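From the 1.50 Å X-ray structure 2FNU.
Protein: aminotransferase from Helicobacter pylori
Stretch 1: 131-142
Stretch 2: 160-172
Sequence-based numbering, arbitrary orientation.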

# COMPACT_ATOMS: atom_id res chain seq x y z
N ALA B 131 20.62 -4.59 10.67
CA ALA B 131 21.41 -5.31 9.67
C ALA B 131 21.04 -6.78 9.54
O ALA B 131 21.67 -7.51 8.78
CB ALA B 131 22.94 -5.16 9.92
N GLY B 132 20.01 -7.19 10.28
CA GLY B 132 19.65 -8.60 10.39
C GLY B 132 20.07 -9.26 11.68
O GLY B 132 19.66 -10.39 11.96
N LYS B 133 20.85 -8.58 12.51
CA LYS B 133 21.31 -9.18 13.75
C LYS B 133 20.20 -9.12 14.80
O LYS B 133 19.73 -8.04 15.16
CB LYS B 133 22.56 -8.47 14.27
CG LYS B 133 23.10 -9.11 15.55
CD LYS B 133 24.32 -8.34 16.06
CE LYS B 133 25.06 -9.13 17.12
NZ LYS B 133 26.32 -8.39 17.48
N SER B 134 19.80 -10.28 15.32
CA SER B 134 18.77 -10.29 16.36
C SER B 134 19.20 -9.48 17.57
O SER B 134 20.35 -9.56 18.01
CB SER B 134 18.48 -11.73 16.81
OG SER B 134 17.51 -11.74 17.86
N VAL B 135 18.25 -8.71 18.12
CA VAL B 135 18.46 -8.10 19.42
C VAL B 135 18.50 -9.17 20.51
O VAL B 135 18.30 -10.37 20.23
CB VAL B 135 17.34 -7.10 19.74
CG1 VAL B 135 17.23 -6.06 18.61
CG2 VAL B 135 15.99 -7.82 19.94
N GLU B 136 18.77 -8.74 21.74
CA GLU B 136 18.83 -9.66 22.87
C GLU B 136 17.42 -10.00 23.33
O GLU B 136 16.86 -9.41 24.26
CB GLU B 136 19.68 -9.06 23.99
CG GLU B 136 21.17 -9.17 23.71
CD GLU B 136 21.60 -10.62 23.57
OE1 GLU B 136 22.17 -10.98 22.53
OE2 GLU B 136 21.31 -11.41 24.49
N VAL B 137 16.84 -10.97 22.62
CA VAL B 137 15.43 -11.26 22.72
C VAL B 137 14.98 -11.66 24.14
O VAL B 137 13.94 -11.20 24.61
CB VAL B 137 15.03 -12.34 21.67
CG1 VAL B 137 13.78 -13.09 22.08
CG2 VAL B 137 14.87 -11.68 20.28
N GLU B 138 15.74 -12.53 24.81
CA GLU B 138 15.28 -13.02 26.11
C GLU B 138 15.19 -11.89 27.13
O GLU B 138 14.22 -11.78 27.87
CB GLU B 138 16.20 -14.12 26.62
CG GLU B 138 15.63 -14.88 27.82
CD GLU B 138 16.38 -16.17 28.12
OE1 GLU B 138 16.39 -16.58 29.30
OE2 GLU B 138 16.96 -16.77 27.18
N SER B 139 16.21 -11.03 27.11
CA SER B 139 16.22 -9.86 27.98
C SER B 139 14.98 -8.98 27.79
O SER B 139 14.33 -8.57 28.76
CB SER B 139 17.50 -9.07 27.75
OG SER B 139 17.56 -7.97 28.63
N VAL B 140 14.66 -8.68 26.52
CA VAL B 140 13.55 -7.78 26.21
C VAL B 140 12.19 -8.44 26.55
O VAL B 140 11.28 -7.76 27.05
CB VAL B 140 13.60 -7.32 24.74
CG1 VAL B 140 12.41 -6.43 24.40
CG2 VAL B 140 14.93 -6.57 24.45
N GLN B 141 12.06 -9.73 26.24
CA GLN B 141 10.85 -10.49 26.59
C GLN B 141 10.55 -10.40 28.09
O GLN B 141 9.43 -10.09 28.51
CB GLN B 141 11.02 -11.97 26.23
CG GLN B 141 10.90 -12.33 24.75
CD GLN B 141 11.14 -13.81 24.50
OE1 GLN B 141 11.95 -14.46 25.20
NE2 GLN B 141 10.46 -14.36 23.48
N LYS B 142 11.60 -10.65 28.87
CA LYS B 142 11.45 -10.69 30.33
C LYS B 142 11.10 -9.32 30.86
O LYS B 142 10.23 -9.18 31.73
CB LYS B 142 12.72 -11.20 30.99
CG LYS B 142 12.86 -12.71 30.87
CD LYS B 142 14.11 -13.18 31.58
CE LYS B 142 14.24 -14.70 31.49
NZ LYS B 142 15.59 -15.14 31.94
N GLY B 160 15.12 -14.86 8.15
CA GLY B 160 16.14 -15.90 8.12
C GLY B 160 17.15 -15.79 9.26
O GLY B 160 17.89 -16.74 9.53
N SER B 161 17.21 -14.63 9.91
CA SER B 161 18.08 -14.47 11.08
C SER B 161 17.61 -15.34 12.23
O SER B 161 16.42 -15.67 12.32
CB SER B 161 18.12 -13.01 11.53
OG SER B 161 18.64 -12.19 10.49
N GLU B 162 18.56 -15.67 13.12
CA GLU B 162 18.30 -16.55 14.27
C GLU B 162 18.73 -15.94 15.60
O GLU B 162 19.59 -15.05 15.67
CB GLU B 162 19.01 -17.89 14.08
CG GLU B 162 18.45 -18.66 12.89
CD GLU B 162 19.14 -20.00 12.63
OE1 GLU B 162 20.00 -20.44 13.44
OE2 GLU B 162 18.82 -20.62 11.59
N TYR B 163 18.13 -16.45 16.67
CA TYR B 163 18.56 -16.16 18.03
C TYR B 163 18.52 -17.51 18.73
O TYR B 163 17.49 -18.19 18.73
CB TYR B 163 17.60 -15.17 18.67
CG TYR B 163 17.87 -14.93 20.14
CD1 TYR B 163 17.20 -15.67 21.12
CD2 TYR B 163 18.78 -13.96 20.55
CE1 TYR B 163 17.44 -15.45 22.48
CE2 TYR B 163 19.03 -13.74 21.92
CZ TYR B 163 18.35 -14.48 22.86
OH TYR B 163 18.56 -14.27 24.21
N GLN B 164 19.66 -17.91 19.29
CA GLN B 164 19.77 -19.21 19.95
C GLN B 164 19.20 -20.34 19.06
O GLN B 164 18.43 -21.19 19.49
CB GLN B 164 19.16 -19.16 21.35
CG GLN B 164 19.98 -18.25 22.28
CD GLN B 164 19.36 -18.08 23.66
OE1 GLN B 164 18.37 -18.74 24.01
NE2 GLN B 164 19.94 -17.18 24.45
N ASN B 165 19.63 -20.33 17.79
CA ASN B 165 19.26 -21.37 16.83
C ASN B 165 17.79 -21.45 16.47
O ASN B 165 17.31 -22.46 15.95
CB ASN B 165 19.77 -22.75 17.29
CG ASN B 165 21.25 -22.74 17.55
OD1 ASN B 165 21.69 -22.80 18.70
ND2 ASN B 165 22.04 -22.58 16.50
N LYS B 166 17.07 -20.36 16.73
CA LYS B 166 15.65 -20.26 16.40
C LYS B 166 15.40 -19.04 15.53
O LYS B 166 15.92 -17.95 15.80
CB LYS B 166 14.82 -20.16 17.68
CG LYS B 166 14.92 -21.46 18.51
CD LYS B 166 14.35 -21.35 19.91
CE LYS B 166 15.17 -20.42 20.78
NZ LYS B 166 14.79 -20.50 22.24
N LYS B 167 14.57 -19.20 14.51
CA LYS B 167 14.33 -18.08 13.60
C LYS B 167 13.63 -16.91 14.25
O LYS B 167 12.62 -17.07 14.96
CB LYS B 167 13.53 -18.54 12.38
CG LYS B 167 14.37 -19.32 11.41
CD LYS B 167 13.61 -19.66 10.18
CE LYS B 167 14.51 -20.36 9.15
NZ LYS B 167 14.75 -21.78 9.52
N VAL B 168 14.17 -15.73 14.00
CA VAL B 168 13.49 -14.48 14.35
C VAL B 168 12.09 -14.47 13.71
O VAL B 168 11.92 -14.90 12.57
CB VAL B 168 14.31 -13.29 13.84
CG1 VAL B 168 13.51 -11.98 13.93
CG2 VAL B 168 15.62 -13.19 14.65
N GLY B 169 11.10 -14.01 14.48
CA GLY B 169 9.72 -13.96 13.99
C GLY B 169 8.71 -14.36 15.05
O GLY B 169 7.59 -13.86 15.07
N GLY B 170 9.11 -15.27 15.94
CA GLY B 170 8.16 -15.79 16.91
C GLY B 170 8.39 -15.32 18.33
O GLY B 170 7.66 -15.73 19.24
N PHE B 171 9.37 -14.44 18.52
CA PHE B 171 9.78 -14.05 19.88
C PHE B 171 8.94 -12.95 20.52
O PHE B 171 8.86 -12.85 21.75
CB PHE B 171 11.24 -13.59 19.91
CG PHE B 171 12.22 -14.62 19.42
CD1 PHE B 171 13.05 -14.34 18.35
CD2 PHE B 171 12.34 -15.85 20.06
CE1 PHE B 171 13.97 -15.28 17.87
CE2 PHE B 171 13.27 -16.80 19.61
CZ PHE B 171 14.08 -16.51 18.52
N ALA B 172 8.39 -12.08 19.69
CA ALA B 172 7.68 -10.92 20.16
C ALA B 172 6.17 -11.17 20.06
O ALA B 172 5.74 -12.18 19.49
CB ALA B 172 8.07 -9.72 19.31
O HOH W 1 20.91 -12.91 14.59
O HOH W 2 18.76 -11.93 25.77

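The contact begins at Gly132, whose carbonyl O accepts a short hydrogen bond from Ser161 OG (2.5 Å). Its backbone angles (phi 103°, psi -9°) would jam a CB against the preceding carbonyl, which by itself calls for glycine.

Ser134 points toward stretch 2. Its CB packs 3.9 Å from Val168 CG2, while its OG, in the t rotamer, donates to Val135 O (2.8 Å) and lies 3.5 Å from Tyr163 CB. Water 1 bridges the backbones, accepting from Ser134 N (2.9 Å) and donating to Glu162 O (2.7 Å).

Glu136, the N-cap residue, has its CA-to-CB bond directed away, yet its carboxylate returns: water 2 donates to Glu136 OE2 (2.9 Å), accepts from Ser139 N (3.0 Å) and hydrogen-bonds Tyr163 OH (2.8 Å), tying the tyrosine to the helix start.

Val137 is the apolar centre. Its CB sits 3.9 Å from the Tyr163 ring centroid, 6° off the normal, a CH-pi contact over the face; CG1 reaches Phe171 CB at 3.4 Å. A compact branched side chain thus meets both aromatic residues, and Tyr163 has the largest area covered, 97 Å² of residue surface.

One helical turn on, Gln141 NE2 donates to Phe171 O (2.8 Å, 171°), a nearly linear bond suited to an amide. In total, 481 Å² is buried.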